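Local coordinates for putative uncharacterized protein pf13_0012 (Plasmodium falciparum, PDB 2VWA) that binds phosphatidylethanolamine through its soluble domain and, as a sporozoite membrane protein, is probably needed for liver-stage development of the malaria parasite, at residues S34-K37 / H38-L42; K59-Q62 / G63-N67. All blocks are in the same frame, centred on the assembly; numbering follows the deposited sequence.

Contact 1. Residues S34-K37 / H38-L42. With PTY (phosphatidylethanolamine), chain G.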
# COMPACT_ATOMS: atom_id res chain seq x y z
N SER A 34 7.54 0.19 1.05
CA SER A 34 7.19 0.15 2.44
C SER A 34 6.29 -1.05 2.78
O SER A 34 6.44 -1.69 3.81
CB SER A 34 6.61 1.49 2.86
OG SER A 34 5.85 1.38 4.05
N ILE A 35 5.36 -1.36 1.90
CA ILE A 35 4.45 -2.45 2.15
C ILE A 35 5.16 -3.75 1.75
O ILE A 35 4.84 -4.83 2.25
CB ILE A 35 3.08 -2.24 1.39
CG1 ILE A 35 1.97 -3.06 2.03
CG2 ILE A 35 3.19 -2.54 -0.12
CD1 ILE A 35 0.60 -2.85 1.35
N GLN A 36 6.11 -3.65 0.83
CA GLN A 36 6.95 -4.78 0.49
C GLN A 36 7.67 -5.27 1.74
O GLN A 36 7.61 -6.46 2.08
CB GLN A 36 7.95 -4.38 -0.59
CG GLN A 36 8.94 -5.48 -0.87
CD GLN A 36 9.73 -5.25 -2.12
OE1 GLN A 36 9.33 -4.50 -3.03
NE2 GLN A 36 10.86 -5.92 -2.19
N LYS A 37 8.36 -4.36 2.44
CA LYS A 37 9.00 -4.72 3.71
C LYS A 37 8.04 -5.29 4.74
O LYS A 37 8.39 -6.24 5.43
CB LYS A 37 9.75 -3.56 4.33
CG LYS A 37 11.07 -3.32 3.68
CD LYS A 37 11.36 -1.83 3.76
CE LYS A 37 12.69 -1.49 3.13
NZ LYS A 37 13.25 -0.32 3.86
N HIS A 38 6.85 -4.70 4.87
CA HIS A 38 5.86 -5.26 5.78
C HIS A 38 5.44 -6.67 5.35
O HIS A 38 5.35 -7.57 6.16
CB HIS A 38 4.65 -4.36 5.94
CG HIS A 38 3.72 -4.78 7.03
ND1 HIS A 38 2.63 -5.59 6.80
CD2 HIS A 38 3.74 -4.53 8.36
CE1 HIS A 38 2.00 -5.80 7.95
NE2 HIS A 38 2.65 -5.16 8.91
N PHE A 39 5.21 -6.85 4.05
CA PHE A 39 4.73 -8.13 3.54
C PHE A 39 5.76 -9.25 3.64
O PHE A 39 5.41 -10.41 3.79
CB PHE A 39 4.29 -7.96 2.11
CG PHE A 39 3.71 -9.19 1.47
CD1 PHE A 39 2.36 -9.51 1.67
CD2 PHE A 39 4.48 -9.98 0.62
CE1 PHE A 39 1.80 -10.60 1.03
CE2 PHE A 39 3.94 -11.09 -0.01
CZ PHE A 39 2.60 -11.41 0.18
N GLU A 40 7.03 -8.88 3.56
CA GLU A 40 8.09 -9.85 3.53
C GLU A 40 8.36 -10.33 4.94
O GLU A 40 8.97 -11.36 5.11
CB GLU A 40 9.34 -9.25 2.87
CG GLU A 40 9.28 -9.33 1.34
CD GLU A 40 10.46 -8.63 0.61
OE1 GLU A 40 11.25 -7.89 1.27
OE2 GLU A 40 10.58 -8.81 -0.63
N HIS A 41 7.85 -9.62 5.94
CA HIS A 41 8.11 -9.96 7.32
C HIS A 41 6.97 -10.78 7.89
O HIS A 41 7.08 -11.39 8.95
CB HIS A 41 8.35 -8.68 8.13
CG HIS A 41 8.47 -8.89 9.61
ND1 HIS A 41 9.51 -9.60 10.19
CD2 HIS A 41 7.70 -8.45 10.64
CE1 HIS A 41 9.36 -9.61 11.50
NE2 HIS A 41 8.27 -8.91 11.80
N LEU A 42 5.87 -10.77 7.16
CA LEU A 42 4.70 -11.59 7.44
C LEU A 42 5.06 -13.07 7.38
O LEU A 42 5.88 -13.48 6.55
CB LEU A 42 3.66 -11.34 6.35
CG LEU A 42 2.38 -10.55 6.59
CD1 LEU A 42 2.45 -9.52 7.73
CD2 LEU A 42 1.87 -9.95 5.27
C1 PTY G . 14.10 -6.54 -4.56
C2 PTY G . 15.27 -11.24 -0.66
C3 PTY G . 14.03 -10.54 -0.12
O4 PTY G . 13.65 -5.58 -5.51
C5 PTY G . 13.53 -8.75 -3.57
C6 PTY G . 12.96 -7.50 -4.24
O7 PTY G . 12.26 -7.85 -5.44
C8 PTY G . 10.80 -7.92 -5.31
O10 PTY G . 10.31 -8.51 -4.35
C11 PTY G . 9.89 -7.30 -6.34
C12 PTY G . 10.20 -7.88 -7.72
C13 PTY G . 9.07 -7.68 -8.73
C14 PTY G . 9.01 -6.25 -9.26
C15 PTY G . 9.61 -6.12 -10.66
C16 PTY G . 9.95 -4.67 -11.00
C17 PTY G . 8.74 -3.97 -11.60
C18 PTY G . 9.02 -2.50 -11.90
C19 PTY G . 7.99 -1.95 -12.89
C20 PTY G . 7.05 -0.96 -12.22
C21 PTY G . 5.63 -1.51 -12.08
C22 PTY G . 4.83 -1.33 -13.37
C23 PTY G . 3.76 -0.25 -13.25
C24 PTY G . 2.37 -0.85 -12.99
C25 PTY G . 1.49 0.20 -12.32
C26 PTY G . 0.21 -0.37 -11.73
C27 PTY G . -0.74 0.78 -11.42
C28 PTY G . -2.21 0.38 -11.45
C29 PTY G . -3.04 1.49 -10.83
C30 PTY G . 14.29 -5.45 -6.82
C31 PTY G . 14.04 -6.47 -7.91
O30 PTY G . 15.03 -4.50 -7.01
C32 PTY G . 13.19 -5.88 -9.03
C33 PTY G . 13.30 -6.72 -10.29
C34 PTY G . 13.55 -5.86 -11.53
C35 PTY G . 13.26 -6.65 -12.81
C36 PTY G . 14.37 -6.46 -13.84
C37 PTY G . 13.90 -5.61 -15.02
C38 PTY G . 15.06 -4.79 -15.59
C39 PTY G . 14.87 -3.30 -15.33
C40 PTY G . 14.71 -2.52 -16.64
C41 PTY G . 14.00 -1.19 -16.42
C42 PTY G . 12.65 -1.15 -17.12
C43 PTY G . 12.27 0.27 -17.53
C44 PTY G . 10.84 0.60 -17.13
P1 PTY G . 14.08 -8.03 -1.05
O11 PTY G . 14.30 -9.15 0.09
O12 PTY G . 13.25 -6.91 -0.46
O13 PTY G . 15.43 -7.69 -1.65
O14 PTY G . 13.18 -8.77 -2.18
N1 PTY G . 15.80 -12.13 0.35
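Q36 and E40, one helical turn apart near the end of helix 21-41, lie side by side, pointing the same way, with their ends at the phosphate of a bound phosphatidylethanolamine. E40 starts against the backbone: its CB and CG pass the carbonyl oxygen of Q36, CG at 3.4 Å from Q36 O, while the amide N of E40 donates to that same oxygen (2.9 Å). With CG anti to the carbonyl carbon (chi1 -83°) and the chain extended beyond it, the carboxylate is carried out to the lipid. There CD stands 3.4 Å from the phosphate oxygen O12, and OE1 comes within 2.8 Å of O12. OE2 faces O14 of the phosphodiester at 3.0 Å and accepts a bent hydrogen bond from Q36 NE2 (3.3 Å, 136° at the hydrogen), which arrives from above the carboxylate plane. The two flat groups are turned 75° apart. Q36 NE2 also gives O12 a weak bond (3.1 Å), and H87 engages Q36 OE1, so both ends of this amide are held. V91 of helix 74-99 packs on Q36 and E40. Two acidic groups this close would probably disfavour each other if both were charged; the NE2 amide, which bonds to both OE2 and O12, and the basic pocket residues R32, K79 and K90 could ease this.

Contact 2. Residues K59-Q62 / G63-N67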
# COMPACT_ATOMS: atom_id res chain seq x y z
N LYS A 59 -5.42 0.46 4.18
CA LYS A 59 -4.92 0.90 5.49
C LYS A 59 -3.51 1.41 5.36
O LYS A 59 -3.14 2.37 6.03
CB LYS A 59 -4.98 -0.22 6.53
CG LYS A 59 -6.37 -0.58 7.00
CD LYS A 59 -6.22 -1.57 8.13
CE LYS A 59 -7.51 -2.30 8.42
NZ LYS A 59 -8.41 -1.48 9.25
N PHE A 60 -2.76 0.79 4.46
CA PHE A 60 -1.38 1.20 4.18
C PHE A 60 -1.25 2.54 3.45
O PHE A 60 -0.40 3.35 3.79
CB PHE A 60 -0.64 0.12 3.38
CG PHE A 60 0.63 -0.27 4.01
CD1 PHE A 60 1.79 0.47 3.78
CD2 PHE A 60 0.67 -1.34 4.89
CE1 PHE A 60 2.98 0.12 4.41
CE2 PHE A 60 1.87 -1.69 5.53
CZ PHE A 60 3.01 -0.95 5.29
N VAL A 61 -2.11 2.75 2.47
CA VAL A 61 -2.09 3.99 1.70
C VAL A 61 -2.58 5.15 2.59
O VAL A 61 -2.06 6.27 2.50
CB VAL A 61 -2.93 3.86 0.37
CG1 VAL A 61 -3.10 5.21 -0.30
CG2 VAL A 61 -2.26 2.88 -0.60
N GLN A 62 -3.54 4.87 3.46
CA GLN A 62 -4.06 5.88 4.36
C GLN A 62 -3.07 6.29 5.45
O GLN A 62 -2.95 7.47 5.75
CB GLN A 62 -5.43 5.49 4.93
CG GLN A 62 -6.52 5.67 3.87
CD GLN A 62 -7.95 5.50 4.35
OE1 GLN A 62 -8.88 5.57 3.54
NE2 GLN A 62 -8.14 5.29 5.67
N GLY A 63 -2.35 5.30 6.00
CA GLY A 63 -1.39 5.53 7.06
C GLY A 63 -0.24 6.33 6.50
O GLY A 63 0.24 7.31 7.10
N LEU A 64 0.17 5.94 5.31
CA LEU A 64 1.32 6.53 4.68
C LEU A 64 1.02 7.96 4.31
O LEU A 64 1.89 8.82 4.43
CB LEU A 64 1.70 5.71 3.47
CG LEU A 64 3.16 5.40 3.24
CD1 LEU A 64 4.02 5.40 4.55
CD2 LEU A 64 3.18 4.06 2.53
N GLN A 65 -0.21 8.25 3.92
CA GLN A 65 -0.61 9.64 3.69
C GLN A 65 -0.48 10.51 4.94
O GLN A 65 0.10 11.60 4.86
CB GLN A 65 -2.01 9.75 3.08
CG GLN A 65 -2.06 9.45 1.62
CD GLN A 65 -3.47 9.35 1.09
OE1 GLN A 65 -4.10 10.36 0.80
NE2 GLN A 65 -3.97 8.14 0.93
N GLU A 66 -1.00 10.04 6.08
CA GLU A 66 -0.87 10.80 7.35
C GLU A 66 0.58 11.04 7.74
O GLU A 66 0.97 12.15 8.03
CB GLU A 66 -1.50 10.10 8.55
CG GLU A 66 -2.88 9.60 8.46
CD GLU A 66 -3.28 8.95 9.77
OE1 GLU A 66 -2.92 9.52 10.84
OE2 GLU A 66 -3.93 7.88 9.75
N ASN A 67 1.35 9.96 7.80
CA ASN A 67 2.77 9.99 8.15
C ASN A 67 3.64 10.87 7.27
O ASN A 67 4.51 11.57 7.76
CB ASN A 67 3.34 8.57 8.16
CG ASN A 67 2.64 7.67 9.18
OD1 ASN A 67 2.84 6.45 9.18
ND2 ASN A 67 1.82 8.26 10.04
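Q62, G63 and Q65 have the most surface buried where 59-62 runs into 63-67, a local contact within helix 54-67. At G63 the contact is purely backbone: its N donates to the carbonyl oxygen of K59 (3.0 Å), continuing the helical ladder. Q62 joins in through its main chain as well, its O accepting from E66 N (3.2 Å, nearly straight at 165°), while its side chain lies on I10 and I11. Q65 adds a side-chain bond to this pattern. Its CG stands anti to the carbonyl carbon (chi1 -78°) and passes 3.3 Å from V61 O; the chain runs on extended, and its amide is turned so that NE2 donates to that oxygen at 3.1 Å. The backbone N of Q65 reaches V61 O too, from the opposite face of the carbonyl plane; NE2 comes in well above that plane, at a C=O...N angle of only 109°, and brushes V61 CG1. F60 also meets L64 CD2, at its ring edge and near the ring plane. V61 O is thus gripped by two donors, and since Q65 also bonds L72 through OE1 and E77 through NE2, its buried amide ties the last turns of this helix to the chain that follows and to helix 74-99.

How the contacts relate
Contact 1 and contact 2 are both single-helix arrangements of main-chain bonds plus one glutamine amide. Each amide bonds within its helix and to protein beyond it; the difference is the lipid phosphate, a further partner of Q36 in 34-42, with E40 beside it partly exposed. In 59-67 the side chain of V61 is about 10 Å from the bound lipid. Both contacts are partly buried, contact 2 rather more so: four of its eight touching residues are buried, against three in contact 1. Their centres lie 15 Å apart, but the helices meet: I35 CG1 packs on F60 CD2 at 3.6 Å, and H38 CB on F60 CZ. I35 and H38 thus join helix 21-41 to helix 54-67, while Q36 and E40 serve the lipid.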